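Local coordinates for protein threonine phosphate decarboxylase-like enzyme (Sulfurospirillum multivorans, PDB 6OUX) that catalyses the pyridoxal-phosphate-dependent decarboxylation of L-serine O-phosphate to ethanolamine O-phosphate, a building block of norcobamide biosynthesis, at residues R152-F157 with V321-A326. Sequence-based numbering, arbitrary orientation.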
loop_
_atom_site.group_PDB
_atom_site.type_symbol
_atom_site.label_atom_id
_atom_site.label_comp_id
_atom_site.label_asym_id
_atom_site.label_seq_id
_atom_site.Cartn_x
_atom_site.Cartn_y
_atom_site.Cartn_z
ATOM N N ARG A 152 -36.221 -3.028 12.521
ATOM C CA ARG A 152 -37.344 -3.945 12.852
ATOM C C ARG A 152 -37.306 -5.261 12.124
ATOM O O ARG A 152 -37.897 -6.184 12.610
ATOM C CB ARG A 152 -38.752 -3.322 12.587
ATOM C CG ARG A 152 -38.922 -1.849 12.940
ATOM C CD ARG A 152 -40.146 -1.138 12.312
ATOM N NE ARG A 152 -40.387 -1.414 10.875
ATOM C CZ ARG A 152 -41.147 -2.403 10.396
ATOM N NH1 ARG A 152 -41.750 -3.249 11.222
ATOM N NH2 ARG A 152 -41.280 -2.567 9.082
ATOM N N ASP A 153 -36.701 -5.330 10.929
ATOM C CA ASP A 153 -36.475 -6.576 10.231
ATOM C C ASP A 153 -35.055 -7.100 10.470
ATOM O O ASP A 153 -34.519 -7.738 9.614
ATOM C CB ASP A 153 -36.605 -6.454 8.683
ATOM C CG ASP A 153 -37.770 -5.572 8.208
ATOM O OD1 ASP A 153 -38.853 -5.576 8.806
ATOM O OD2 ASP A 153 -37.585 -4.882 7.161
ATOM N N ASP A 154 -34.442 -6.794 11.609
ATOM C CA ASP A 154 -33.081 -7.238 11.902
ATOM C C ASP A 154 -32.106 -6.717 10.832
ATOM O O ASP A 154 -31.072 -7.349 10.576
ATOM C CB ASP A 154 -33.003 -8.798 11.981
ATOM C CG ASP A 154 -33.493 -9.373 13.294
ATOM O OD1 ASP A 154 -33.486 -8.686 14.320
ATOM O OD2 ASP A 154 -33.853 -10.583 13.292
ATOM N N TYR A 155 -32.424 -5.557 10.208
ATOM C CA TYR A 155 -31.590 -5.002 9.145
ATOM C C TYR A 155 -31.464 -5.933 7.955
ATOM O O TYR A 155 -30.533 -5.788 7.159
ATOM C CB TYR A 155 -30.190 -4.653 9.655
ATOM C CG TYR A 155 -30.241 -3.545 10.699
ATOM C CD1 TYR A 155 -30.523 -2.219 10.331
ATOM C CD2 TYR A 155 -30.045 -3.829 12.034
ATOM C CE1 TYR A 155 -30.571 -1.231 11.244
ATOM C CE2 TYR A 155 -30.068 -2.835 12.964
ATOM C CZ TYR A 155 -30.368 -1.527 12.582
ATOM O OH TYR A 155 -30.386 -0.523 13.540
ATOM N N SER A 156 -32.452 -6.812 7.830
ATOM C CA SER A 156 -32.576 -7.796 6.754
ATOM C C SER A 156 -32.825 -7.071 5.463
ATOM O O SER A 156 -33.636 -6.147 5.405
ATOM C CB SER A 156 -33.796 -8.693 7.038
ATOM O OG SER A 156 -33.899 -9.760 6.149
ATOM N N PHE A 157 -32.097 -7.491 4.455
ATOM C CA PHE A 157 -32.122 -6.874 3.144
ATOM C C PHE A 157 -33.334 -7.423 2.376
ATOM O O PHE A 157 -33.383 -8.623 1.998
ATOM C CB PHE A 157 -30.821 -7.258 2.455
ATOM C CG PHE A 157 -30.628 -6.612 1.156
ATOM C CD1 PHE A 157 -30.189 -5.308 1.090
ATOM C CD2 PHE A 157 -30.940 -7.296 0.001
ATOM C CE1 PHE A 157 -30.036 -4.690 -0.134
ATOM C CE2 PHE A 157 -30.789 -6.706 -1.214
ATOM C CZ PHE A 157 -30.326 -5.411 -1.292
ATOM N N VAL A 321 -29.281 -9.509 20.226
ATOM C CA VAL A 321 -28.190 -9.886 19.360
ATOM C C VAL A 321 -28.706 -9.979 17.929
ATOM O O VAL A 321 -29.612 -10.774 17.636
ATOM C CB VAL A 321 -27.592 -11.264 19.738
ATOM C CG1 VAL A 321 -26.298 -11.455 18.963
ATOM C CG2 VAL A 321 -27.308 -11.364 21.212
ATOM N N TYR A 322 -28.175 -9.173 17.028
ATOM C CA TYR A 322 -28.658 -9.201 15.643
ATOM C C TYR A 322 -28.127 -10.390 14.917
ATOM O O TYR A 322 -26.993 -10.760 15.163
ATOM C CB TYR A 322 -28.359 -7.919 14.864
ATOM C CG TYR A 322 -29.176 -6.713 15.375
ATOM C CD1 TYR A 322 -30.493 -6.467 14.941
ATOM C CD2 TYR A 322 -28.631 -5.871 16.303
ATOM C CE1 TYR A 322 -31.225 -5.385 15.467
ATOM C CE2 TYR A 322 -29.314 -4.788 16.804
ATOM C CZ TYR A 322 -30.623 -4.552 16.400
ATOM O OH TYR A 322 -31.252 -3.490 16.954
ATOM N N PRO A 323 -28.950 -11.029 14.037
ATOM C CA PRO A 323 -28.479 -12.230 13.381
ATOM C C PRO A 323 -27.276 -11.906 12.537
ATOM O O PRO A 323 -27.246 -10.835 11.960
ATOM C CB PRO A 323 -29.627 -12.643 12.441
ATOM C CG PRO A 323 -30.750 -11.733 12.692
ATOM C CD PRO A 323 -30.365 -10.743 13.765
ATOM N N SER A 324 -26.334 -12.835 12.430
ATOM C CA SER A 324 -25.094 -12.607 11.741
ATOM C C SER A 324 -24.521 -13.877 11.131
ATOM O O SER A 324 -24.657 -14.961 11.701
ATOM C CB SER A 324 -24.091 -12.052 12.721
ATOM O OG SER A 324 -22.873 -11.745 12.119
ATOM N N MET A 325 -23.881 -13.713 9.970
ATOM C CA MET A 325 -23.030 -14.742 9.358
ATOM C C MET A 325 -21.681 -14.172 9.028
ATOM O O MET A 325 -21.082 -14.502 8.028
ATOM C CB MET A 325 -23.690 -15.210 8.131
ATOM C CG MET A 325 -24.963 -15.931 8.498
ATOM S SD MET A 325 -24.616 -17.712 8.381
ATOM C CE MET A 325 -25.193 -17.472 6.846
ATOM N N ALA A 326 -21.205 -13.311 9.890
ATOM C CA ALA A 326 -19.878 -12.725 9.689
ATOM C C ALA A 326 -18.981 -13.093 10.873
ATOM O O ALA A 326 -19.344 -13.932 11.645
ATOM C CB ALA A 326 -19.989 -11.255 9.517
HETATM O O HOH W 1 -28.321 -8.394 11.170
HETATM O O HOH W 2 -30.053 -1.232 15.864
#
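Tyr-155 CE2 lies over one face of the Tyr-322 ring, displaced toward its rim and 3.8 Å from Tyr-322 CE1. With planes at 58° and centroids 5.3 Å apart, the rings meet obliquely. A water lies at the edge of the Tyr-155 ring, in its plane, and joins the two hydroxyls: it is 2.5 Å from Tyr-155 OH and donates to Tyr-322 OH. Both phenols have further partners, since Tyr-155 OH also bonds to the backbone N of Glu-364 and Tyr-322 OH to Glu-151.

Beside the rings, the Asp-154 carboxylate stands at 90° to the plane of Tyr-322, and its OD1 comes within 3.8 Å of Tyr-322 CD1. With CG anti to the carbonyl carbon (chi1 -79°), Asp-154 lays its carboxylate against the proline ring, OD2 lying 3.4 Å from Pro-323 CG, while OD1 is hydrogen-bonded to Tyr-320 OH. Replacing Asp-154 with alanine removes the carboxylate, which would probably leave Tyr-320 OH without this acceptor and open a gap beside Pro-323.

No direct hydrogen bond crosses between the segments; instead, a second water donates to Asp-154 O (3.0 Å) and Pro-323 O (2.8 Å). The loop after strand 143-148 of one sheet, with its type I' turn from Asp-153 to Ser-156, thus packs on the loop after strand 320-321 of the other. Tyr-155 and Tyr-322 each lie about 9 Å by side chain from residues that probably bind O-phospho-L-serine, Asn-181 and Arg-369 respectively. The chemistry is therefore ring-against-ring packing and a carboxylate laid on Pro-323, joined by water-mediated polar links, near the substrate site without reaching it.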